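PDB 6W1G: 2-oxoadipate dioxygenase/decarboxylase from Pseudomonas putida, which uses iron(II) and molecular oxygen to decarboxylate and hydroxylate 2-oxoadipate, giving D-2-hydroxyglutarate in a D-lysine catabolic pathway. Local coordinates for residues Q15-M20 with V183-L187; G60-R64 with L121-R127; E68-R74 with I224-R230. One frame throughout, in Å; residues are numbered along the deposited sequence. Where two conformers were deposited one is given.

Contact 1: residues Q15-M20 with V183-L187; sequences QFSAAM and VQEAL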
# COMPACT_ATOMS: atom_id res chain seq x y z
N GLN A 15 15.36 6.21 -1.34
CA GLN A 15 15.65 7.63 -1.12
C GLN A 15 14.41 8.49 -1.30
O GLN A 15 14.18 9.46 -0.53
CB GLN A 15 16.74 8.06 -2.09
CG GLN A 15 18.11 7.55 -1.70
CD GLN A 15 19.15 7.81 -2.75
OE1 GLN A 15 18.84 8.26 -3.85
NE2 GLN A 15 20.39 7.52 -2.42
N PHE A 16 13.59 8.17 -2.29
CA PHE A 16 12.36 8.92 -2.52
C PHE A 16 11.39 8.75 -1.37
O PHE A 16 10.80 9.74 -0.89
CB PHE A 16 11.72 8.46 -3.84
CG PHE A 16 10.44 9.16 -4.18
CD1 PHE A 16 10.44 10.44 -4.72
CD2 PHE A 16 9.23 8.56 -3.96
CE1 PHE A 16 9.25 11.09 -5.04
CE2 PHE A 16 8.05 9.22 -4.27
CZ PHE A 16 8.06 10.48 -4.79
N SER A 17 11.21 7.52 -0.89
CA SER A 17 10.32 7.28 0.25
C SER A 17 10.79 8.10 1.44
O SER A 17 9.99 8.72 2.17
CB SER A 17 10.32 5.81 0.57
OG SER A 17 9.51 5.57 1.70
N ALA A 18 12.10 8.07 1.72
CA ALA A 18 12.61 8.82 2.87
C ALA A 18 12.43 10.31 2.71
O ALA A 18 12.06 11.02 3.68
CB ALA A 18 14.10 8.51 3.07
N ALA A 19 12.65 10.83 1.50
CA ALA A 19 12.46 12.27 1.26
C ALA A 19 10.99 12.65 1.37
O ALA A 19 10.66 13.73 1.88
CB ALA A 19 13.04 12.66 -0.10
N MET A 20 10.10 11.80 0.87
CA MET A 20 8.67 12.05 1.01
C MET A 20 8.27 12.10 2.47
O MET A 20 7.48 12.95 2.88
CB MET A 20 7.85 10.99 0.27
CG MET A 20 7.85 11.06 -1.27
SD MET A 20 6.67 12.22 -1.98
CE MET A 20 5.16 11.28 -1.94
N VAL A 183 15.01 12.73 -7.49
CA VAL A 183 14.18 12.62 -6.30
C VAL A 183 13.65 13.98 -5.91
O VAL A 183 12.47 14.14 -5.61
CB VAL A 183 14.99 11.94 -5.18
CG1 VAL A 183 14.29 12.15 -3.84
CG2 VAL A 183 15.15 10.45 -5.50
N GLN A 184 14.52 14.99 -5.96
CA GLN A 184 14.07 16.31 -5.54
C GLN A 184 13.03 16.88 -6.51
O GLN A 184 12.06 17.54 -6.08
CB GLN A 184 15.26 17.22 -5.40
CG GLN A 184 16.11 16.88 -4.14
CD GLN A 184 15.35 16.71 -2.77
OE1 GLN A 184 14.51 17.55 -2.38
NE2 GLN A 184 15.65 15.62 -2.06
N GLU A 185 13.24 16.67 -7.81
CA GLU A 185 12.29 17.19 -8.77
C GLU A 185 10.97 16.47 -8.71
O GLU A 185 9.91 17.08 -8.83
CB GLU A 185 12.90 17.14 -10.16
CG GLU A 185 14.05 18.07 -10.37
CD GLU A 185 13.67 19.56 -10.35
OE1 GLU A 185 12.50 19.91 -10.62
OE2 GLU A 185 14.58 20.39 -10.11
N ALA A 186 11.02 15.15 -8.57
CA ALA A 186 9.79 14.37 -8.44
C ALA A 186 9.00 14.78 -7.21
O ALA A 186 7.77 14.82 -7.24
CB ALA A 186 10.13 12.89 -8.34
N LEU A 187 9.70 15.07 -6.11
CA LEU A 187 9.01 15.41 -4.88
C LEU A 187 8.15 16.65 -5.04
O LEU A 187 7.10 16.76 -4.40
CB LEU A 187 10.06 15.64 -3.81
CG LEU A 187 9.66 15.60 -2.35
CD1 LEU A 187 9.16 14.25 -2.00
CD2 LEU A 187 10.88 15.96 -1.51

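Contact 2: residues G60-R64 with L121-R127; sequences GEIER and LHVSPFR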
# COMPACT_ATOMS: atom_id res chain seq x y z
N GLY A 60 13.38 -11.45 6.28
CA GLY A 60 14.13 -10.24 6.09
C GLY A 60 13.34 -8.98 6.30
O GLY A 60 13.92 -7.88 6.22
N GLU A 61 12.04 -9.07 6.60
CA GLU A 61 11.27 -7.87 6.81
C GLU A 61 11.76 -7.04 7.98
O GLU A 61 11.50 -5.82 8.02
CB GLU A 61 9.80 -8.23 7.06
CG GLU A 61 9.07 -8.76 5.86
CD GLU A 61 7.73 -9.31 6.30
OE1 GLU A 61 6.81 -8.49 6.52
OE2 GLU A 61 7.65 -10.55 6.47
N ILE A 62 12.49 -7.65 8.94
CA ILE A 62 13.03 -6.86 10.04
C ILE A 62 13.87 -5.70 9.52
O ILE A 62 13.90 -4.63 10.12
CB ILE A 62 13.80 -7.79 11.01
CG1 ILE A 62 14.07 -7.11 12.36
CG2 ILE A 62 15.07 -8.32 10.34
CD1 ILE A 62 14.43 -8.11 13.45
N GLU A 63 14.56 -5.88 8.41
CA GLU A 63 15.41 -4.82 7.89
C GLU A 63 14.66 -3.73 7.14
O GLU A 63 15.18 -2.63 7.00
CB GLU A 63 16.50 -5.45 7.01
CG GLU A 63 17.34 -6.48 7.79
CD GLU A 63 18.46 -7.11 6.99
OE1 GLU A 63 18.49 -6.98 5.75
OE2 GLU A 63 19.32 -7.76 7.63
N ARG A 64 13.47 -4.01 6.65
CA ARG A 64 12.70 -3.02 5.87
C ARG A 64 11.64 -2.32 6.71
O ARG A 64 11.10 -1.30 6.30
CB ARG A 64 12.04 -3.69 4.64
CG ARG A 64 10.72 -4.33 4.92
CD ARG A 64 10.16 -5.18 3.76
NE ARG A 64 8.73 -5.20 3.81
CZ ARG A 64 7.91 -5.70 2.89
NH1 ARG A 64 8.37 -6.43 1.91
NH2 ARG A 64 6.62 -5.44 2.95
N LEU A 121 11.67 -5.55 -2.84
CA LEU A 121 10.82 -5.12 -1.74
C LEU A 121 11.62 -5.03 -0.46
O LEU A 121 11.34 -4.19 0.40
CB LEU A 121 9.65 -6.08 -1.61
CG LEU A 121 8.68 -6.03 -2.76
CD1 LEU A 121 7.81 -7.26 -2.91
CD2 LEU A 121 7.78 -4.80 -2.61
N HIS A 122 12.61 -5.90 -0.30
CA HIS A 122 13.46 -5.87 0.87
C HIS A 122 14.22 -4.58 0.96
O HIS A 122 14.40 -4.02 2.04
CB HIS A 122 14.37 -7.07 0.81
CG HIS A 122 15.32 -7.17 1.94
ND1 HIS A 122 14.95 -7.67 3.17
CD2 HIS A 122 16.61 -6.78 2.05
CE1 HIS A 122 16.00 -7.65 3.97
NE2 HIS A 122 17.00 -7.07 3.34
N VAL A 123 14.77 -4.13 -0.17
CA VAL A 123 15.50 -2.86 -0.20
C VAL A 123 14.54 -1.69 0.07
O VAL A 123 14.87 -0.77 0.85
CB VAL A 123 16.25 -2.68 -1.52
CG1 VAL A 123 16.92 -1.28 -1.58
CG2 VAL A 123 17.26 -3.79 -1.69
N SER A 124 13.36 -1.71 -0.51
CA SER A 124 12.33 -0.73 -0.19
C SER A 124 10.97 -1.24 -0.60
O SER A 124 10.74 -1.46 -1.82
CB SER A 124 12.54 0.62 -0.87
OG SER A 124 11.43 1.47 -0.58
N PRO A 125 10.01 -1.35 0.33
CA PRO A 125 8.67 -1.79 -0.03
C PRO A 125 7.72 -0.62 -0.27
O PRO A 125 6.49 -0.80 -0.26
CB PRO A 125 8.23 -2.57 1.20
CG PRO A 125 8.84 -1.79 2.30
CD PRO A 125 10.21 -1.36 1.80
N PHE A 126 8.26 0.56 -0.52
CA PHE A 126 7.41 1.74 -0.75
C PHE A 126 6.43 1.49 -1.87
O PHE A 126 6.80 0.99 -2.94
CB PHE A 126 8.29 2.94 -1.07
CG PHE A 126 7.58 4.22 -1.19
CD1 PHE A 126 6.88 4.74 -0.12
CD2 PHE A 126 7.63 4.95 -2.37
CE1 PHE A 126 6.24 5.98 -0.22
CE2 PHE A 126 7.03 6.18 -2.47
CZ PHE A 126 6.32 6.69 -1.39
N ARG A 127 5.19 1.91 -1.65
CA ARG A 127 4.14 1.84 -2.67
C ARG A 127 3.42 3.17 -2.72
O ARG A 127 3.36 3.86 -1.71
CB ARG A 127 3.01 0.81 -2.43
CG ARG A 127 3.35 -0.49 -1.84
CD ARG A 127 3.04 -0.49 -0.37
NE ARG A 127 3.39 -1.75 0.16
CZ ARG A 127 3.88 -1.95 1.40
NH1 ARG A 127 4.22 -3.14 1.81
NH2 ARG A 127 4.02 -0.93 2.24
O HOH W 1 15.81 -2.51 3.77

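Contact 3: residues E68-R74 with I224-R230; sequences ERHGAIR and INHLTPR. With NI (nickel (II) ion), chain B.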
# COMPACT_ATOMS: atom_id res chain seq x y z
N GLU A 68 9.21 1.38 6.25
CA GLU A 68 8.16 0.89 5.36
C GLU A 68 6.94 1.81 5.39
O GLU A 68 6.36 2.07 6.45
CB GLU A 68 7.78 -0.53 5.74
CG GLU A 68 6.61 -1.05 4.93
CD GLU A 68 6.50 -2.57 4.88
OE1 GLU A 68 7.34 -3.30 5.47
OE2 GLU A 68 5.50 -3.03 4.24
N ARG A 69 6.54 2.28 4.21
CA ARG A 69 5.43 3.20 4.09
C ARG A 69 4.69 2.98 2.79
O ARG A 69 5.20 2.37 1.85
CB ARG A 69 5.90 4.67 4.06
CG ARG A 69 6.54 5.19 5.30
CD ARG A 69 7.28 6.48 5.05
NE ARG A 69 8.56 6.29 4.40
CZ ARG A 69 9.72 6.22 5.03
NH1 ARG A 69 9.77 6.29 6.37
NH2 ARG A 69 10.79 6.01 4.26
N HIS A 70 3.47 3.52 2.73
CA HIS A 70 2.81 3.75 1.46
C HIS A 70 2.33 5.20 1.39
O HIS A 70 1.99 5.79 2.41
CB HIS A 70 1.65 2.80 1.08
CG HIS A 70 0.33 3.03 1.72
ND1 HIS A 70 -0.11 2.29 2.81
CD2 HIS A 70 -0.69 3.86 1.39
CE1 HIS A 70 -1.33 2.69 3.13
NE2 HIS A 70 -1.71 3.64 2.30
N GLY A 71 2.30 5.77 0.20
CA GLY A 71 1.63 7.03 -0.03
C GLY A 71 0.37 6.80 -0.83
O GLY A 71 0.19 5.75 -1.44
N ALA A 72 -0.50 7.81 -0.81
CA ALA A 72 -1.71 7.80 -1.62
C ALA A 72 -1.86 9.18 -2.24
O ALA A 72 -1.71 10.20 -1.55
CB ALA A 72 -2.93 7.52 -0.74
N ILE A 73 -2.14 9.20 -3.54
CA ILE A 73 -2.32 10.40 -4.33
C ILE A 73 -3.47 10.19 -5.29
O ILE A 73 -3.90 9.06 -5.58
CB ILE A 73 -1.05 10.73 -5.15
CG1 ILE A 73 -0.69 9.60 -6.14
CG2 ILE A 73 0.07 11.05 -4.21
CD1 ILE A 73 0.42 9.92 -7.13
N ARG A 74 -3.92 11.30 -5.86
CA ARG A 74 -4.99 11.34 -6.86
C ARG A 74 -4.56 12.21 -8.01
O ARG A 74 -4.05 13.31 -7.77
CB ARG A 74 -6.24 11.95 -6.23
CG ARG A 74 -6.70 11.20 -5.00
CD ARG A 74 -7.59 12.07 -4.12
NE ARG A 74 -8.20 11.30 -3.05
CZ ARG A 74 -8.87 11.84 -2.05
NH1 ARG A 74 -9.01 13.16 -1.98
NH2 ARG A 74 -9.40 11.06 -1.12
N ILE A 224 0.00 14.85 -1.12
CA ILE A 224 -0.09 13.57 -0.42
C ILE A 224 -1.44 13.50 0.28
O ILE A 224 -1.78 14.34 1.12
CB ILE A 224 1.07 13.41 0.57
CG1 ILE A 224 2.38 13.35 -0.20
CG2 ILE A 224 0.86 12.20 1.44
CD1 ILE A 224 3.60 13.42 0.66
N ASN A 225 -2.25 12.51 -0.06
CA ASN A 225 -3.51 12.30 0.63
C ASN A 225 -3.29 11.65 1.98
O ASN A 225 -3.99 11.96 2.97
CB ASN A 225 -4.39 11.38 -0.20
CG ASN A 225 -5.73 11.15 0.40
OD1 ASN A 225 -6.02 10.03 0.83
ND2 ASN A 225 -6.57 12.16 0.43
N HIS A 226 -2.33 10.74 2.05
CA HIS A 226 -1.80 10.27 3.32
C HIS A 226 -0.49 9.55 3.01
O HIS A 226 -0.22 9.14 1.88
CB HIS A 226 -2.77 9.41 4.11
CG HIS A 226 -3.28 8.23 3.37
ND1 HIS A 226 -4.48 8.23 2.70
CD2 HIS A 226 -2.76 7.00 3.16
CE1 HIS A 226 -4.69 7.06 2.14
NE2 HIS A 226 -3.66 6.28 2.40
N LEU A 227 0.32 9.43 4.06
CA LEU A 227 1.52 8.62 4.07
C LEU A 227 1.43 7.73 5.30
O LEU A 227 1.34 8.25 6.42
CB LEU A 227 2.71 9.54 4.18
CG LEU A 227 4.02 9.13 3.74
CD1 LEU A 227 4.24 8.37 2.58
CD2 LEU A 227 5.09 10.09 3.99
N THR A 228 1.44 6.42 5.08
CA THR A 228 1.05 5.44 6.10
C THR A 228 2.25 4.60 6.48
O THR A 228 2.79 3.87 5.62
CB THR A 228 -0.05 4.53 5.54
OG1 THR A 228 -1.13 5.38 5.16
CG2 THR A 228 -0.48 3.52 6.58
N PRO A 229 2.67 4.66 7.75
CA PRO A 229 3.70 3.76 8.24
C PRO A 229 3.10 2.42 8.61
O PRO A 229 1.89 2.27 8.79
CB PRO A 229 4.24 4.47 9.48
CG PRO A 229 3.09 5.21 10.00
CD PRO A 229 2.21 5.59 8.81
N ARG A 230 3.98 1.43 8.74
CA ARG A 230 3.62 0.07 9.08
C ARG A 230 3.90 -0.22 10.55
O ARG A 230 5.03 -0.08 11.02
CB ARG A 230 4.39 -0.93 8.22
CG ARG A 230 4.09 -2.37 8.58
CD ARG A 230 4.89 -3.34 7.72
NE ARG A 230 4.67 -4.69 8.15
CZ ARG A 230 5.32 -5.77 7.70
NH1 ARG A 230 6.27 -5.65 6.78
NH2 ARG A 230 5.03 -6.96 8.18
NI NI B . -3.73 4.23 2.38
O HOH W 2 -6.85 8.72 -1.78
O HOH W 3 -4.15 4.24 0.27
O HOH W 4 -4.29 2.29 2.08
O HOH W 5 -6.01 4.18 2.35

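Contact 1: residues Q15-M20 with V183-L187
Where Phe16 meets Val183 and Met20 meets Leu187, the local axes of helices 9-27 and 176-188 approach to 10.0 Å and cross at -49°. That angle suits ridges-into-grooves packing in which residues four apart form the ridges on both helices: Gln15 with Ala19 and Phe16 with Met20 on one, Val183 with Leu187 on the other. The contact packs the N-terminal helix 9-27 onto helix 176-188, with the Met20 side chain about 12 Å from the bound nickel; it is apolar, and no hydrogen bond spans it. Val183 fits between successive turns of the first helix, its CG1 lying 4.0 Å from Ala19 CB and equally close to Phe16 CA. With CG anti to the backbone nitrogen (chi1 180°), the ring of Phe16 reaches across to the second helix, and its CE1 comes to 3.9 Å from Ala186 CB. The backbone N of Leu187 faces the edge of the same ring. Leu187 parts its two methyl groups: CD1 goes to the Met20 side chain, which slides past it in the opposite direction, although Met20 has two conformers and the closeness there is doubtful. Ile12 and Met23 extend the packing against Val183 and Leu187. At the outer margin the amide of Gln184 turns to Glu180 of its own helix. The second Leu187 methyl, CD2, rests 4.2 Å from Ala19 CB.

Contact 2: residues G60-R64 with L121-R127
A weak polar contact joins Glu63 to the imidazole of His122, whose NE2 gives a bent hydrogen bond to Glu63 OE1 (2.8 Å, 128° at the hydrogen), with carboxylate and ring planes 51° apart. Gly60 O also lies at the ring edge, 3.1 Å from His122 CE1; a side chain on this positive-phi residue would run into that carbon. A water donates to His122 O and, weakly, to Glu63 O. The short helix 61-64 is thereby set against the C-terminal end of helix 118-123, beyond which Ser124 forms an ST turn: its OG accepts from Phe126 N at 3.3 Å as the chain heads into strand 127-133. Van der Waals contact is carried by Arg64, whose first torsion tucks CG in between its own N and C and whose extended chain passes Leu121 O to bring its guanidinium under Pro125. Pro125 CB sits over the centre of that group, 3.6 Å from Arg64 CZ. Among the charged groups, Arg64 NH2 and Arg127 NH1 come within 3.5 Å, their guanidinium planes turned 64° apart; both arginines form salt bridges with Glu68 and Glu397, carboxylates that probably offset the gathered positive charge.

Contact 3: residues E68-R74 with I224-R230
His70 and Thr228 form an antiparallel hydrogen-bonded pair, with Thr228 N 2.8 Å from His70 O and the reverse bond also made. The CB of His70 lies against Arg127 O of the adjoining strand; from there a chi1 of 78° carries the ring alongside Thr228, whose CB packs over one face in a CH-pi contact, 3.3 Å from His70 CE1. ND1 is hydrogen-bonded to Glu296, which would hold the ring's rotation. At the tip NE2 binds nickel at 2.1 Å. His226 NE2 binds the same ion from a ring turned almost at right angles to that of His70, and Ala72 CB lies over one face of the His226 ring. With Glu294 the two histidines form a two-histidine, one-carboxylate facial triad, and three waters complete the six-coordinate nickel at the site that takes iron(II). Both histidines also bind 2-oxoadipate, as does Arg74, which forms a salt bridge with Asp215. Just before strand 69-75, Arg230 NH1 donates to Glu68 OE1 (2.9 Å, 164°), in the guanidinium plane but 33° out of the carboxylate plane. Glu68 OE1 also bridges to Arg64, and OE2 to Arg127. An alanine at Glu68 would probably leave three arginines, Arg230, Arg64 and Arg127, each short of a carboxylate mate, their gathered charge less balanced. Strand 69-75 lies between strand 127-133 and strand 226-229, the latter at the sheet edge; helices 9-27 and 29-48 cover the face bearing Arg69 and Leu227, while strand 288-298 meets the face bearing His70 and Thr228.

From the N terminus, helix 9-27 supplies the first half of contact 1, whose loop closes only when helix 176-188 returns to it. Contact 2 is nested within that loop, bringing 121-127 back to 60-64. Contact 3 starts inside both loops, at 68-74, and ends beyond them at 224-230, and therefore crosses contacts 1 and 2. The three also touch. Phe126 packs on Phe16 and Ser17, and Ser17 OG probably hydrogen-bonds Arg69 NH2. Salt bridges Arg127–Glu68 and Glu61–Arg230 tie contact 2 to the end of the strand pair. Together the three contacts join helices 9-27, 61-64, 118-123 and 176-188 to the mixed sheet, whose strands 69-75 and 226-229 bear the metal-binding histidines.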